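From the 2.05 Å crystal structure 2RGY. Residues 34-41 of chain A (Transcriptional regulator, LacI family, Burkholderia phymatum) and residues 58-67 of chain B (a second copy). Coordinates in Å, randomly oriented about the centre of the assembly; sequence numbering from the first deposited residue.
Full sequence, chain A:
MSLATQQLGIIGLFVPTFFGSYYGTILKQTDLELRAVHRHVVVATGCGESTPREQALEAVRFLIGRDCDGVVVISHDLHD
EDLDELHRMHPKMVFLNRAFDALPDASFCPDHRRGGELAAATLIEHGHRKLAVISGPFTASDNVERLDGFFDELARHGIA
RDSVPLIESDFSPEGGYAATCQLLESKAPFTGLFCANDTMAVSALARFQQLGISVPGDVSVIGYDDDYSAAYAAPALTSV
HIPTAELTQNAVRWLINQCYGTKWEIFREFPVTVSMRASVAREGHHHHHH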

# COMPACT_ATOMS: atom_id res chain seq x y z
N LEU A 34 8.31 -12.53 13.73
CA LEU A 34 8.80 -13.84 13.35
C LEU A 34 10.30 -13.80 13.09
O LEU A 34 11.02 -14.74 13.45
CB LEU A 34 8.07 -14.34 12.10
CG LEU A 34 6.71 -14.98 12.34
CD1 LEU A 34 6.03 -15.21 11.01
CD2 LEU A 34 6.90 -16.30 13.07
N ARG A 35 10.79 -12.73 12.48
CA ARG A 35 12.21 -12.60 12.20
C ARG A 35 12.96 -12.59 13.53
O ARG A 35 14.02 -13.21 13.67
CB ARG A 35 12.51 -11.29 11.47
CG ARG A 35 13.94 -11.20 10.97
CD ARG A 35 14.11 -12.06 9.72
NE ARG A 35 13.20 -11.62 8.66
CZ ARG A 35 13.43 -10.59 7.86
NH1 ARG A 35 14.55 -9.88 7.97
NH2 ARG A 35 12.52 -10.25 6.95
N ALA A 36 12.40 -11.89 14.51
CA ALA A 36 12.98 -11.78 15.84
C ALA A 36 13.26 -13.15 16.46
O ALA A 36 14.20 -13.31 17.24
CB ALA A 36 12.05 -10.98 16.75
N VAL A 37 12.43 -14.14 16.12
CA VAL A 37 12.65 -15.49 16.64
C VAL A 37 13.22 -16.39 15.56
O VAL A 37 13.08 -17.62 15.62
CB VAL A 37 11.37 -16.10 17.24
CG1 VAL A 37 10.92 -15.28 18.43
CG2 VAL A 37 10.27 -16.20 16.19
N HIS A 38 13.88 -15.77 14.59
CA HIS A 38 14.53 -16.48 13.49
C HIS A 38 13.64 -17.44 12.71
O HIS A 38 14.07 -18.52 12.32
CB HIS A 38 15.75 -17.24 14.03
CG HIS A 38 16.67 -16.38 14.83
ND1 HIS A 38 17.31 -15.27 14.30
CD2 HIS A 38 17.05 -16.44 16.13
CE1 HIS A 38 18.03 -14.69 15.24
NE2 HIS A 38 17.89 -15.38 16.36
N ARG A 39 12.39 -17.03 12.48
CA ARG A 39 11.46 -17.86 11.73
C ARG A 39 10.80 -17.07 10.60
O ARG A 39 10.92 -15.85 10.55
CB ARG A 39 10.43 -18.48 12.69
CG ARG A 39 11.07 -19.51 13.62
CD ARG A 39 10.09 -20.08 14.62
NE ARG A 39 10.65 -21.18 15.41
CZ ARG A 39 11.37 -21.04 16.53
NH1 ARG A 39 11.64 -19.83 17.01
NH2 ARG A 39 11.79 -22.11 17.19
N HIS A 40 10.10 -17.77 9.72
CA HIS A 40 9.49 -17.14 8.55
C HIS A 40 7.96 -17.06 8.49
O HIS A 40 7.25 -17.70 9.25
CB HIS A 40 9.98 -17.84 7.29
CG HIS A 40 11.47 -17.96 7.19
ND1 HIS A 40 12.21 -18.81 7.98
CD2 HIS A 40 12.35 -17.36 6.36
CE1 HIS A 40 13.48 -18.73 7.63
NE2 HIS A 40 13.59 -17.86 6.65
N VAL A 41 7.48 -16.27 7.55
CA VAL A 41 6.06 -16.10 7.36
C VAL A 41 5.68 -16.40 5.91
O VAL A 41 6.34 -15.94 4.97
CB VAL A 41 5.62 -14.67 7.69
CG1 VAL A 41 6.37 -13.70 6.81
CG2 VAL A 41 4.12 -14.51 7.51
N GLU B 58 21.02 -9.42 4.55
CA GLU B 58 20.63 -10.30 5.65
C GLU B 58 19.29 -11.00 5.36
O GLU B 58 19.14 -12.19 5.62
CB GLU B 58 20.53 -9.50 6.95
CG GLU B 58 21.78 -8.69 7.28
CD GLU B 58 21.65 -7.85 8.55
OE1 GLU B 58 20.56 -7.27 8.79
OE2 GLU B 58 22.64 -7.77 9.31
N ALA B 59 18.33 -10.25 4.84
CA ALA B 59 17.02 -10.81 4.54
C ALA B 59 17.11 -11.89 3.47
O ALA B 59 16.52 -12.97 3.62
CB ALA B 59 16.08 -9.72 4.10
N VAL B 60 17.83 -11.62 2.38
CA VAL B 60 17.96 -12.62 1.33
C VAL B 60 18.71 -13.85 1.84
O VAL B 60 18.34 -14.98 1.51
CB VAL B 60 18.68 -12.05 0.09
CG1 VAL B 60 18.81 -13.13 -0.98
CG2 VAL B 60 17.89 -10.87 -0.47
N ARG B 61 19.75 -13.65 2.64
CA ARG B 61 20.48 -14.79 3.19
C ARG B 61 19.58 -15.62 4.12
O ARG B 61 19.74 -16.83 4.24
CB ARG B 61 21.74 -14.32 3.94
CG ARG B 61 22.86 -13.87 3.00
CD ARG B 61 24.16 -13.49 3.73
NE ARG B 61 24.01 -12.30 4.56
CZ ARG B 61 24.84 -11.26 4.56
NH1 ARG B 61 25.91 -11.24 3.77
NH2 ARG B 61 24.61 -10.23 5.36
N PHE B 62 18.63 -14.95 4.76
CA PHE B 62 17.67 -15.58 5.66
C PHE B 62 16.70 -16.47 4.86
O PHE B 62 16.25 -17.51 5.34
CB PHE B 62 16.88 -14.50 6.40
CG PHE B 62 15.92 -15.03 7.43
CD1 PHE B 62 16.36 -15.86 8.46
CD2 PHE B 62 14.56 -14.66 7.39
CE1 PHE B 62 15.48 -16.32 9.45
CE2 PHE B 62 13.66 -15.10 8.38
CZ PHE B 62 14.13 -15.94 9.42
N LEU B 63 16.38 -16.04 3.64
CA LEU B 63 15.49 -16.81 2.78
C LEU B 63 16.25 -18.02 2.25
O LEU B 63 15.73 -19.14 2.22
CB LEU B 63 15.02 -15.95 1.59
CG LEU B 63 14.04 -14.80 1.88
CD1 LEU B 63 13.82 -13.99 0.60
CD2 LEU B 63 12.72 -15.35 2.40
N ILE B 64 17.49 -17.79 1.83
CA ILE B 64 18.34 -18.84 1.30
C ILE B 64 18.60 -19.89 2.37
O ILE B 64 18.67 -21.08 2.09
CB ILE B 64 19.70 -18.27 0.81
CG1 ILE B 64 19.49 -17.38 -0.41
CG2 ILE B 64 20.66 -19.41 0.46
CD1 ILE B 64 20.76 -16.79 -0.95
N GLY B 65 18.75 -19.44 3.61
CA GLY B 65 19.00 -20.36 4.71
C GLY B 65 17.84 -21.30 4.97
O GLY B 65 18.04 -22.40 5.47
N ARG B 66 16.62 -20.87 4.64
CA ARG B 66 15.43 -21.70 4.85
C ARG B 66 15.27 -22.74 3.74
O ARG B 66 14.36 -23.56 3.77
CB ARG B 66 14.17 -20.84 4.91
CG ARG B 66 12.92 -21.61 5.34
CD ARG B 66 13.12 -22.26 6.71
NE ARG B 66 12.08 -23.22 7.07
CZ ARG B 66 11.96 -24.43 6.54
NH1 ARG B 66 12.80 -24.84 5.61
NH2 ARG B 66 11.02 -25.25 6.97
N ASP B 67 16.16 -22.68 2.76
CA ASP B 67 16.13 -23.59 1.61
C ASP B 67 14.91 -23.43 0.73
O ASP B 67 14.26 -24.43 0.35
CB ASP B 67 16.26 -25.04 2.05
CG ASP B 67 17.69 -25.41 2.39
OD1 ASP B 67 18.57 -25.15 1.54
OD2 ASP B 67 17.92 -25.96 3.49
O HOH W 1 11.76 -21.14 9.51

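The contact is organised around two aromatic rings, F62(B) on the helix of chain B and H40(A) at the start of a strand in chain A. Both residues direct their CA-to-CB bonds toward the other stretch, and their rings lie nearly parallel, with planes at 9° and centroids 3.8 Å apart in an offset stack. Flat side chains suit this place because each can present two faces to neighbours.

H40(A) adds a polar bond to its stacking. Its NE2 donates to the backbone F62(B) O at 3.0 Å, with an N-H...O angle of 168°, so the hydrogen bond is almost linear. That oxygen lies near the end of the helix and also receives a weak bond from R66(B) N at 3.5 Å; a carbonyl oxygen, with two lone pairs, can accept both. The same histidine thus stacks on the side chain of F62(B) and binds its main chain. At the other ring nitrogen, a water lies 2.8 Å from H40(A) ND1 and accepts a weak hydrogen bond from R66(B) NE at 3.2 Å, linking the two chains a second time.

The aliphatic part of R66(B) covers the face of the imidazole opposite F62(B), its CG 3.9 Å from the H40(A) ring centroid in a CH-pi contact. The long arginine side chain can combine this methylene packing with the polar water bridge.

F62(B) is sandwiched in the same way. Opposite the histidine, R35(A) CD sits 3.8 Å from the F62(B) ring centroid, over the face, while NH1 and NH2 of R35(A) are hydrogen-bonded elsewhere in the structure; an arginine suits this place because its methylenes can pack on an aromatic face while its guanidinium keeps polar partners. The ring edge meets the chain A backbone: F62(B) CZ is 3.6 Å from H38(A) C and 3.4 Å from R39(A) O. The result is a layered arrangement, arginine, phenylalanine, histidine, arginine, with alternating chains.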